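PDB 4L07: hydrolase, isochorismatase family from Pseudomonas putida, which hydrolyses the amide of maleamate, as a member of the isochorismatase family of hydrolases. Local coordinates for the interface of chains A and B and the interface of chains A and C. Residues are numbered along the deposited sequence; one frame, centred on the assembly and turned at random. Chains: chain A/B/C, Hydrolase, isochorismatase family.

Contact 1: the interface of chains A and B. Residues chain A 145, 147-148, 173-174, 178; chain B 7, 185, 189.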
loop_
_atom_site.group_PDB
_atom_site.type_symbol
_atom_site.label_atom_id
_atom_site.label_comp_id
_atom_site.label_asym_id
_atom_site.label_seq_id
_atom_site.Cartn_x
_atom_site.Cartn_y
_atom_site.Cartn_z
ATOM N N THR A 145 10.845 -15.865 -10.635
ATOM C CA THR A 145 12.265 -16.079 -10.908
ATOM C C THR A 145 13.087 -15.211 -9.971
ATOM O O THR A 145 12.610 -14.189 -9.466
ATOM C CB THR A 145 12.642 -15.722 -12.362
ATOM O OG1 THR A 145 12.388 -14.325 -12.600
ATOM C CG2 THR A 145 11.837 -16.561 -13.345
ATOM N N SER A 147 15.459 -13.044 -10.406
ATOM C CA SER A 147 15.620 -11.647 -10.811
ATOM C C SER A 147 14.310 -10.874 -10.899
ATOM O O SER A 147 14.327 -9.648 -10.934
ATOM C CB SER A 147 16.390 -11.532 -12.130
ATOM O OG SER A 147 15.772 -12.260 -13.183
ATOM N N GLY A 148 13.184 -11.586 -10.936
ATOM C CA GLY A 148 11.876 -10.954 -11.108
ATOM C C GLY A 148 11.064 -10.949 -9.831
ATOM O O GLY A 148 11.319 -10.152 -8.918
ATOM N N ASP A 173 15.688 -19.283 -12.128
ATOM C CA ASP A 173 15.634 -18.193 -13.096
ATOM C C ASP A 173 15.871 -18.692 -14.524
ATOM O O ASP A 173 16.224 -19.870 -14.737
ATOM C CB ASP A 173 16.644 -17.099 -12.719
ATOM C CG ASP A 173 16.198 -15.712 -13.159
ATOM O OD1 ASP A 173 15.469 -15.603 -14.169
ATOM O OD2 ASP A 173 16.582 -14.725 -12.492
ATOM N N ARG A 174 15.671 -17.796 -15.488
ATOM C CA ARG A 174 15.792 -18.089 -16.919
ATOM C C ARG A 174 17.226 -18.113 -17.404
ATOM O O ARG A 174 17.515 -18.684 -18.452
ATOM C CB ARG A 174 15.019 -17.056 -17.740
ATOM C CG ARG A 174 13.532 -17.149 -17.521
ATOM C CD ARG A 174 12.734 -16.116 -18.284
ATOM N NE ARG A 174 11.333 -16.272 -17.918
ATOM C CZ ARG A 174 10.742 -15.632 -16.915
ATOM N NH1 ARG A 174 11.426 -14.754 -16.181
ATOM N NH2 ARG A 174 9.463 -15.870 -16.647
ATOM N N PRO A 178 21.226 -12.755 -14.572
ATOM C CA PRO A 178 20.248 -12.052 -13.733
ATOM C C PRO A 178 20.062 -12.713 -12.361
ATOM O O PRO A 178 19.838 -12.015 -11.364
ATOM C CB PRO A 178 18.960 -12.144 -14.557
ATOM C CG PRO A 178 19.424 -12.256 -15.969
ATOM C CD PRO A 178 20.669 -13.092 -15.895
ATOM N N TYR B 7 14.204 -14.943 -23.517
ATOM C CA TYR B 7 13.472 -13.741 -23.097
ATOM C C TYR B 7 12.474 -13.280 -24.162
ATOM O O TYR B 7 11.367 -12.843 -23.830
ATOM C CB TYR B 7 14.436 -12.613 -22.701
ATOM C CG TYR B 7 14.929 -12.701 -21.269
ATOM C CD1 TYR B 7 14.503 -11.778 -20.306
ATOM C CD2 TYR B 7 15.810 -13.710 -20.869
ATOM C CE1 TYR B 7 14.952 -11.853 -18.994
ATOM C CE2 TYR B 7 16.259 -13.795 -19.560
ATOM C CZ TYR B 7 15.828 -12.859 -18.627
ATOM O OH TYR B 7 16.271 -12.935 -17.330
ATOM N N ASP B 185 17.334 -5.858 -16.567
ATOM C CA ASP B 185 16.077 -6.364 -16.006
ATOM C C ASP B 185 14.935 -5.400 -16.311
ATOM O O ASP B 185 13.831 -5.828 -16.664
ATOM C CB ASP B 185 16.186 -6.560 -14.490
ATOM C CG ASP B 185 16.965 -7.811 -14.096
ATOM O OD1 ASP B 185 17.341 -8.630 -14.971
ATOM O OD2 ASP B 185 17.195 -7.970 -12.883
ATOM N N LYS B 189 11.649 -6.210 -18.440
ATOM C CA LYS B 189 10.438 -6.519 -17.676
ATOM C C LYS B 189 9.581 -5.340 -17.227
ATOM O O LYS B 189 8.392 -5.525 -16.977
ATOM C CB LYS B 189 10.787 -7.376 -16.447
ATOM C CG LYS B 189 11.580 -8.640 -16.753
ATOM C CD LYS B 189 11.624 -9.587 -15.563
ATOM C CE LYS B 189 12.497 -10.813 -15.851
ATOM N NZ LYS B 189 12.709 -11.623 -14.610
HETATM O O HOH W 1 19.001 -9.280 -11.426
HETATM O O HOH W 2 14.104 -13.772 -15.673
HETATM O O HOH W 3 15.871 -10.903 -15.644
#
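Chains A and B meet in a patch, bridged largely by waters, of a two-fold symmetric interface that joins two subunits of the four-chain assembly; the structure alone does not establish whether this pairing persists in solution. It borders the isochorismatase-family active-site segment: A:Thr145 follows a cis peptide bond, and A:Gly148 precedes the nucleophilic cysteine. B:Lys189, at the end of helix 176-189, runs extended beyond CG and delivers its ammonium NZ between A:Thr145 and A:Ser147. B:Lys189 NZ is 3.4 Å from A:Thr145 OG1, and its hydrogen bond to A:Ser147 OG is weak. Water 2 does more of the linking. It bonds B:Lys189 NZ at 2.8 Å, and reaches the B:Tyr7 hydroxyl, A:Asp173 OD1 and A:Arg174 NH1. It lies in the guanidinium plane, at the edge. Water 3 sits at the edge of the B:Tyr7 ring, in plane, 2.7 Å from B:Tyr7 OH, and joins it to A:Ser147 OG and B:Asp185 OD1. A:Ser147 is positioned by A:Asp173. A:Ser147 OG sits between the backbone N and the carbonyl carbon (chi1 57°) and meets the syn lone pair of A:Asp173 OD2 at 2.7 Å. Its backbone N reaches the same oxygen from 43° out of the carboxylate plane. The phenol of B:Tyr7 slides past A:Pro178 in the opposite direction, with B:Tyr7 OH 3.5 Å from A:Pro178 CG. B:Tyr7 CE2 packs 3.9 Å from A:Arg174 CB. Water 1 connects B:Asp185 OD2 to the backbone carbonyl O of A:Pro178.

Contact 2: the interface of chains A and C. Residues chain A 76, 79-80, 117; chain C 126, 129-130.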
loop_
_atom_site.group_PDB
_atom_site.type_symbol
_atom_site.label_atom_id
_atom_site.label_comp_id
_atom_site.label_asym_id
_atom_site.label_seq_id
_atom_site.Cartn_x
_atom_site.Cartn_y
_atom_site.Cartn_z
ATOM N N GLU A 76 -8.582 -7.347 -17.114
ATOM C CA GLU A 76 -7.461 -6.687 -16.438
ATOM C C GLU A 76 -6.265 -6.460 -17.361
ATOM O O GLU A 76 -5.486 -5.522 -17.150
ATOM C CB GLU A 76 -7.009 -7.491 -15.220
ATOM C CG GLU A 76 -7.975 -7.448 -14.047
ATOM C CD GLU A 76 -7.523 -8.305 -12.876
ATOM O OE1 GLU A 76 -7.586 -7.814 -11.731
ATOM O OE2 GLU A 76 -7.099 -9.462 -13.088
ATOM N N MET A 79 -5.537 -3.076 -18.742
ATOM C CA MET A 79 -5.484 -2.073 -17.678
ATOM C C MET A 79 -4.114 -1.947 -17.010
ATOM O O MET A 79 -3.832 -0.930 -16.376
ATOM C CB MET A 79 -6.522 -2.385 -16.599
ATOM C CG MET A 79 -7.940 -2.545 -17.115
ATOM S SD MET A 79 -9.088 -2.571 -15.725
ATOM C CE MET A 79 -10.648 -2.709 -16.587
ATOM N N LEU A 80 -3.284 -2.979 -17.120
ATOM C CA LEU A 80 -2.032 -3.027 -16.357
ATOM C C LEU A 80 -0.802 -2.887 -17.260
ATOM O O LEU A 80 -0.509 -3.782 -18.060
ATOM C CB LEU A 80 -1.949 -4.313 -15.532
ATOM C CG LEU A 80 -3.007 -4.556 -14.454
ATOM C CD1 LEU A 80 -3.030 -6.021 -14.042
ATOM C CD2 LEU A 80 -2.790 -3.642 -13.249
ATOM N N LYS A 117 -0.978 -9.423 -9.110
ATOM C CA LYS A 117 -1.007 -8.953 -10.494
ATOM C C LYS A 117 0.335 -8.420 -10.994
ATOM O O LYS A 117 0.486 -8.166 -12.191
ATOM C CB LYS A 117 -2.081 -7.863 -10.666
ATOM C CG LYS A 117 -3.430 -8.202 -10.058
ATOM C CD LYS A 117 -4.191 -9.268 -10.823
ATOM C CE LYS A 117 -5.375 -9.747 -9.987
ATOM N NZ LYS A 117 -6.194 -10.746 -10.718
ATOM N N THR C 126 -5.457 -4.970 -6.050
ATOM C CA THR C 126 -4.961 -4.366 -7.274
ATOM C C THR C 126 -5.757 -3.151 -7.767
ATOM O O THR C 126 -5.459 -2.622 -8.835
ATOM C CB THR C 126 -4.854 -5.426 -8.399
ATOM O OG1 THR C 126 -4.244 -4.832 -9.548
ATOM C CG2 THR C 126 -6.235 -5.991 -8.772
ATOM N N SER C 129 -4.078 0.199 -9.006
ATOM C CA SER C 129 -3.331 -0.047 -10.234
ATOM C C SER C 129 -4.213 -0.104 -11.474
ATOM O O SER C 129 -3.837 0.425 -12.522
ATOM C CB SER C 129 -2.492 -1.323 -10.102
ATOM O OG SER C 129 -1.515 -1.158 -9.082
ATOM N N LEU C 130 -5.379 -0.747 -11.361
ATOM C CA LEU C 130 -6.332 -0.785 -12.478
ATOM C C LEU C 130 -6.815 0.603 -12.861
ATOM O O LEU C 130 -6.909 0.923 -14.038
ATOM C CB LEU C 130 -7.543 -1.672 -12.165
ATOM C CG LEU C 130 -7.433 -3.193 -12.058
ATOM C CD1 LEU C 130 -6.543 -3.829 -13.117
ATOM C CD2 LEU C 130 -6.963 -3.614 -10.696
#
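The 3-10 helix 74-79 of chain A and the start of helix 127-133 of chain C form this patch, part of a second two-fold symmetric interface in the deposited four-chain assembly of this isochorismatase-family enzyme; its biological role is inferred from the assembly alone. C:Leu130 on the first turn of its helix is the main apolar plug. Methyl CD1 of C:Leu130 enters between A:Met79 and A:Leu80, lying 3.8 Å from A:Leu80 CD2 and equally near A:Met79 CB. The thioether SD of A:Met79 flanks the base of the same leucine, 4.0 Å from C:Leu130 CB. A:Leu80 turns CD2 further, to C:Ser129 CB. The aliphatic part of A:Glu76 closes another side of the plug, with CG 4.0 Å from C:Leu130 CD1. C:Thr126, just before the helix, meets A:Lys117 at about a right angle. The lysine follows strand 112-116. Its CG, beside the backbone N (chi1 -47°), meets the threonine; the bend at chi2 (-72°) turns the rest of the chain towards A:Glu76. A:Lys117 CG is 3.5 Å from C:Thr126 CB, a carbon contact. At the far end A:Lys117 NZ forms a salt bridge with A:Glu76 OE2 at 2.8 Å, through the syn lone pair. This bridge lies within chain A and ties the 3-10 helix to the loop after the strand. It should fix both side chains as one surface for chain C. C:Thr126 CG2 lies 3.7 Å from the other carboxylate oxygen, A:Glu76 OE1.

The centres of contact 1 and contact 2 lie about 21 Å apart on chain A. They have no residue in common and use different elements. Contact 1 draws on helices 146-159 and 176-189, with helix 3-9 added by the partner. Contact 2 uses the 3-10 helix 74-79 and the loop just after strand 112-116 against helix 127-133. Chain A can therefore hold chains B and C at once. Each interface has its own two-fold axis, and together they can build the four-chain assembly. Contact 1 is polar and water-rich, while contact 2, as described, packs mainly through carbon atoms.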